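Alcohol dehydrogenase (Thermus sp., PDB 4CPD) probably oxidises alcohols and reduces carbonyl compounds with NAD as coenzyme, as a zinc-containing medium-chain dehydrogenase. Local coordinates at residues R97-N101 against L292-L297. Sequence-based numbering, arbitrary orientation.
Sequences RHQYN and LANVHL. With NAD (nicotinamide-adenine-dinucleotide), chain G.
OD1 of N294 takes two weak hydrogen bonds from consecutive backbone amides, Y100 N at 3.1 Å and N101 N at 3.4 Å. The other arm of the same amide makes the firmer bond: N294 ND2 reaches H98 O at 2.9 Å, in the carbonyl plane on a lone pair, and the acceptor lies close to the plane of the N294 amide. CG of N294 stands anti to the backbone N (chi1 179°), which carries the amide across to the loop. With an alanine in place of N294, the H98 carbonyl and the amides of Y100 and N101 would probably lose these side-chain partners, and the loop its polar tie to 292-297. This loop belongs to the structural zinc lobe of the medium-chain dehydrogenase fold: Y100 also packs on C95, a ligand of the Cys4 zinc, and H98 ends helix 93-96 in a Schellman motif. Y100 CB makes a CH-pi contact over one face of the H296 imidazole, 4.0 Å from its centroid, while the two rings, 29° apart in tilt, barely overlap. The N101 side chain lies against 292-294, its amide plane about 30° from that of N294, and N101 ND2 hydrogen-bonds to D285 OD2 of the second subunit. On the coenzyme side, A293 N donates to the nicotinamide carboxamide, 2.7 Å from NAD O7N.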
ATOM      1  N   ARG A  97       8.800  16.061  -4.184  1.00 40.30           N
ATOM      2  CA  ARG A  97       7.984  14.891  -4.501  1.00 41.31           C
ATOM      3  C   ARG A  97       6.547  15.045  -4.020  1.00 39.94           C
ATOM      4  O   ARG A  97       5.766  14.110  -4.117  1.00 39.85           O
ATOM      5  CB  ARG A  97       8.553  13.637  -3.816  1.00 42.95           C
ATOM      6  CG  ARG A  97       9.916  13.144  -4.280  1.00 43.93           C
ATOM      7  CD  ARG A  97      10.388  12.033  -3.339  1.00 47.17           C
ATOM      8  NE  ARG A  97      11.714  11.517  -3.701  1.00 52.03           N
ATOM      9  CZ  ARG A  97      12.797  11.531  -2.913  1.00 49.30           C
ATOM     10  NH1 ARG A  97      12.749  11.990  -1.675  1.00 50.75           N
ATOM     11  NH2 ARG A  97      13.940  11.050  -3.362  1.00 49.30           N
ATOM     12  N   HIS A  98       6.215  16.209  -3.482  1.00 39.89           N
ATOM     13  CA  HIS A  98       4.898  16.478  -2.894  1.00 39.70           C
ATOM     14  C   HIS A  98       4.535  15.573  -1.727  1.00 40.93           C
ATOM     15  O   HIS A  98       3.325  15.295  -1.480  1.00 41.38           O
ATOM     16  CB  HIS A  98       3.811  16.477  -3.969  1.00 38.56           C
ATOM     17  CG  HIS A  98       4.111  17.408  -5.109  1.00 41.27           C
ATOM     18  ND1 HIS A  98       3.669  17.199  -6.398  1.00 41.23           N
ATOM     19  CD2 HIS A  98       4.812  18.563  -5.143  1.00 42.58           C
ATOM     20  CE1 HIS A  98       4.078  18.184  -7.174  1.00 39.53           C
ATOM     21  NE2 HIS A  98       4.778  19.024  -6.438  1.00 44.17           N
ATOM     22  N   GLN A  99       5.575  15.149  -1.003  1.00 36.74           N
ATOM     23  CA  GLN A  99       5.391  14.401   0.228  1.00 41.75           C
ATOM     24  C   GLN A  99       5.807  15.294   1.407  1.00 43.54           C
ATOM     25  O   GLN A  99       6.831  15.083   2.073  1.00 45.18           O
ATOM     26  CB  GLN A  99       6.193  13.114   0.176  1.00 44.93           C
ATOM     27  CG  GLN A  99       5.820  12.216  -0.993  1.00 45.10           C
ATOM     28  CD  GLN A  99       6.572  10.900  -0.961  1.00 43.87           C
ATOM     29  OE1 GLN A  99       7.797  10.890  -0.936  1.00 46.58           O
ATOM     30  NE2 GLN A  99       5.846   9.791  -0.954  1.00 39.14           N
ATOM     31  N   TYR A 100       4.969  16.293   1.660  1.00 39.98           N
ATOM     32  CA  TYR A 100       5.295  17.383   2.588  1.00 34.72           C
ATOM     33  C   TYR A 100       5.332  16.881   4.007  1.00 32.84           C
ATOM     34  O   TYR A 100       5.989  17.481   4.851  1.00 41.20           O
ATOM     35  CB  TYR A 100       4.303  18.558   2.465  1.00 33.15           C
ATOM     36  CG  TYR A 100       4.109  19.058   1.034  1.00 34.22           C
ATOM     37  CD1 TYR A 100       4.929  20.053   0.495  1.00 32.66           C
ATOM     38  CD2 TYR A 100       3.113  18.513   0.199  1.00 35.01           C
ATOM     39  CE1 TYR A 100       4.767  20.498  -0.809  1.00 31.19           C
ATOM     40  CE2 TYR A 100       2.948  18.962  -1.103  1.00 33.56           C
ATOM     41  CZ  TYR A 100       3.773  19.964  -1.597  1.00 33.04           C
ATOM     42  OH  TYR A 100       3.604  20.380  -2.894  1.00 32.36           O
ATOM     43  N   ASN A 101       4.621  15.805   4.300  1.00 29.42           N
ATOM     44  CA  ASN A 101       4.734  15.190   5.619  1.00 31.59           C
ATOM     45  C   ASN A 101       6.105  14.548   5.891  1.00 33.89           C
ATOM     46  O   ASN A 101       6.378  14.192   7.002  1.00 29.98           O
ATOM     47  CB  ASN A 101       3.664  14.113   5.809  1.00 33.64           C
ATOM     48  CG  ASN A 101       3.706  13.047   4.735  1.00 33.92           C
ATOM     49  OD1 ASN A 101       3.808  13.356   3.547  1.00 36.65           O
ATOM     50  ND2 ASN A 101       3.680  11.799   5.143  1.00 36.15           N
ATOM     51  N   LEU A 292       1.572   9.375   8.606  1.00 41.78           N
ATOM     52  CA  LEU A 292       1.035  10.628   9.058  1.00 41.90           C
ATOM     53  C   LEU A 292       0.529  11.418   7.854  1.00 42.95           C
ATOM     54  O   LEU A 292       1.063  11.306   6.745  1.00 48.29           O
ATOM     55  CB  LEU A 292       2.114  11.402   9.803  1.00 46.48           C
ATOM     56  CG  LEU A 292       2.824  10.643  10.938  1.00 52.28           C
ATOM     57  CD1 LEU A 292       3.767  11.570  11.681  1.00 53.45           C
ATOM     58  CD2 LEU A 292       1.860  10.002  11.939  1.00 54.75           C
ATOM     59  N   ALA A 293      -0.491  12.233   8.077  1.00 40.23           N
ATOM     60  CA  ALA A 293      -1.186  12.924   6.995  1.00 36.43           C
ATOM     61  C   ALA A 293      -0.288  13.781   6.212  1.00 34.68           C
ATOM     62  O   ALA A 293       0.678  14.301   6.736  1.00 39.23           O
ATOM     63  CB  ALA A 293      -2.271  13.783   7.569  1.00 39.11           C
ATOM     64  N   ASN A 294      -0.619  13.954   4.947  1.00 37.60           N
ATOM     65  CA  ASN A 294       0.123  14.847   4.050  1.00 34.44           C
ATOM     66  C   ASN A 294      -0.860  15.937   3.644  1.00 36.04           C
ATOM     67  O   ASN A 294      -1.262  16.102   2.483  1.00 36.78           O
ATOM     68  CB  ASN A 294       0.649  14.074   2.851  1.00 33.42           C
ATOM     69  CG  ASN A 294       1.404  14.943   1.879  1.00 34.93           C
ATOM     70  OD1 ASN A 294       1.899  16.006   2.229  1.00 37.23           O
ATOM     71  ND2 ASN A 294       1.498  14.499   0.648  1.00 36.25           N
ATOM     72  N   VAL A 295      -1.252  16.684   4.657  1.00 37.49           N
ATOM     73  CA  VAL A 295      -2.328  17.654   4.553  1.00 39.76           C
ATOM     74  C   VAL A 295      -2.216  18.600   3.375  1.00 37.50           C
ATOM     75  O   VAL A 295      -3.217  18.884   2.716  1.00 44.58           O
ATOM     76  CB  VAL A 295      -2.436  18.477   5.838  1.00 41.80           C
ATOM     77  CG1 VAL A 295      -3.509  19.542   5.693  1.00 45.42           C
ATOM     78  CG2 VAL A 295      -2.748  17.571   7.032  1.00 39.32           C
ATOM     79  N   HIS A 296      -1.016  19.076   3.108  1.00 32.88           N
ATOM     80  CA  HIS A 296      -0.807  20.058   2.037  1.00 33.16           C
ATOM     81  C   HIS A 296      -1.307  19.559   0.693  1.00 34.26           C
ATOM     82  O   HIS A 296      -1.752  20.339  -0.124  1.00 30.16           O
ATOM     83  CB  HIS A 296       0.664  20.397   1.880  1.00 33.15           C
ATOM     84  CG  HIS A 296       1.308  20.890   3.135  1.00 36.33           C
ATOM     85  ND1 HIS A 296       1.503  20.081   4.234  1.00 38.33           N
ATOM     86  CD2 HIS A 296       1.807  22.106   3.467  1.00 37.38           C
ATOM     87  CE1 HIS A 296       2.099  20.770   5.183  1.00 38.70           C
ATOM     88  NE2 HIS A 296       2.285  22.003   4.749  1.00 37.83           N
ATOM     89  N   LEU A 297      -1.199  18.249   0.463  1.00 35.99           N
ATOM     90  CA  LEU A 297      -1.579  17.687  -0.798  1.00 37.07           C
ATOM     91  C   LEU A 297      -3.090  17.848  -1.030  1.00 37.87           C
ATOM     92  O   LEU A 297      -3.495  18.004  -2.154  1.00 37.93           O
ATOM     93  CB  LEU A 297      -1.176  16.205  -0.861  1.00 37.47           C
ATOM     94  CG  LEU A 297      -1.225  15.585  -2.281  1.00 37.81           C
ATOM     95  CD1 LEU A 297      -0.240  16.267  -3.190  1.00 36.09           C
ATOM     96  CD2 LEU A 297      -0.945  14.086  -2.242  1.00 38.32           C
TER
HETATM   97  PA  NAD G1407      -9.907   9.979  19.868  1.00 77.42           P
HETATM   98  O1A NAD G1407     -10.732  11.181  20.332  1.00 63.81           O
HETATM   99  O2A NAD G1407      -9.044   9.231  20.880  1.00 70.53           O
HETATM  100  O5B NAD G1407     -10.788   8.876  19.076  1.00 72.90           O
HETATM  101  C5B NAD G1407     -10.490   7.485  19.181  1.00 77.42           C
HETATM  102  C4B NAD G1407     -11.771   6.667  19.036  1.00 84.55           C
HETATM  103  O4B NAD G1407     -11.447   5.287  18.825  1.00 78.98           O
HETATM  104  C3B NAD G1407     -12.633   6.757  20.300  1.00 82.18           C
HETATM  105  O3B NAD G1407     -14.029   6.940  20.017  1.00 69.96           O
HETATM  106  C2B NAD G1407     -12.441   5.420  20.958  1.00 84.70           C
HETATM  107  O2B NAD G1407     -13.583   5.035  21.729  1.00 82.42           O
HETATM  108  C1B NAD G1407     -12.220   4.529  19.752  1.00 82.81           C
HETATM  109  N9A NAD G1407     -11.519   3.309  20.151  1.00 90.34           N
HETATM  110  C8A NAD G1407     -10.467   3.258  20.994  1.00 87.86           C
HETATM  111  N7A NAD G1407     -10.083   1.967  21.143  1.00 93.35           N
HETATM  112  C5A NAD G1407     -10.893   1.192  20.385  1.00 88.69           C
HETATM  113  C6A NAD G1407     -11.022  -0.247  20.081  1.00 87.16           C
HETATM  114  N6A NAD G1407     -10.163  -1.106  20.653  1.00 85.40           N
HETATM  115  N1A NAD G1407     -12.002  -0.670  19.238  1.00 91.56           N
HETATM  116  C2A NAD G1407     -12.857   0.200  18.667  1.00 88.34           C
HETATM  117  N3A NAD G1407     -12.795   1.532  18.903  1.00 91.40           N
HETATM  118  C4A NAD G1407     -11.853   2.079  19.732  1.00 91.79           C
HETATM  119  O3  NAD G1407      -8.887  10.444  18.696  1.00 82.45           O
HETATM  120  PN  NAD G1407      -9.204  11.241  17.321  1.00 79.80           P
HETATM  121  O1N NAD G1407      -9.120  12.707  17.699  1.00 64.02           O
HETATM  122  O2N NAD G1407     -10.387  10.624  16.568  1.00 70.72           O
HETATM  123  O5D NAD G1407      -7.911  10.822  16.444  1.00 78.51           O
HETATM  124  C5D NAD G1407      -7.943   9.529  15.809  1.00 77.24           C
HETATM  125  C4D NAD G1407      -6.596   8.818  15.703  1.00 75.50           C
HETATM  126  O4D NAD G1407      -5.927   9.300  14.529  1.00 75.71           O
HETATM  127  C3D NAD G1407      -5.652   9.065  16.881  1.00 75.75           C
HETATM  128  O3D NAD G1407      -4.854   7.885  17.079  1.00 63.16           O
HETATM  129  C2D NAD G1407      -4.826  10.271  16.427  1.00 78.14           C
HETATM  130  O2D NAD G1407      -3.549  10.451  17.092  1.00 65.75           O
HETATM  131  C1D NAD G1407      -4.705   9.954  14.935  1.00 76.14           C
HETATM  132  N1N NAD G1407      -4.402  11.120  14.089  1.00 74.51           N
HETATM  133  C2N NAD G1407      -3.513  10.880  13.121  1.00 68.30           C
HETATM  134  C3N NAD G1407      -3.111  11.865  12.231  1.00 60.95           C
HETATM  135  C7N NAD G1407      -2.119  11.447  11.184  1.00 54.73           C
HETATM  136  O7N NAD G1407      -1.344  12.248  10.686  1.00 50.96           O
HETATM  137  N7N NAD G1407      -2.136  10.156  10.801  1.00 51.77           N
HETATM  138  C4N NAD G1407      -3.661  13.153  12.346  1.00 63.70           C
HETATM  139  C5N NAD G1407      -4.592  13.397  13.363  1.00 67.31           C
HETATM  140  C6N NAD G1407      -4.952  12.355  14.234  1.00 74.09           C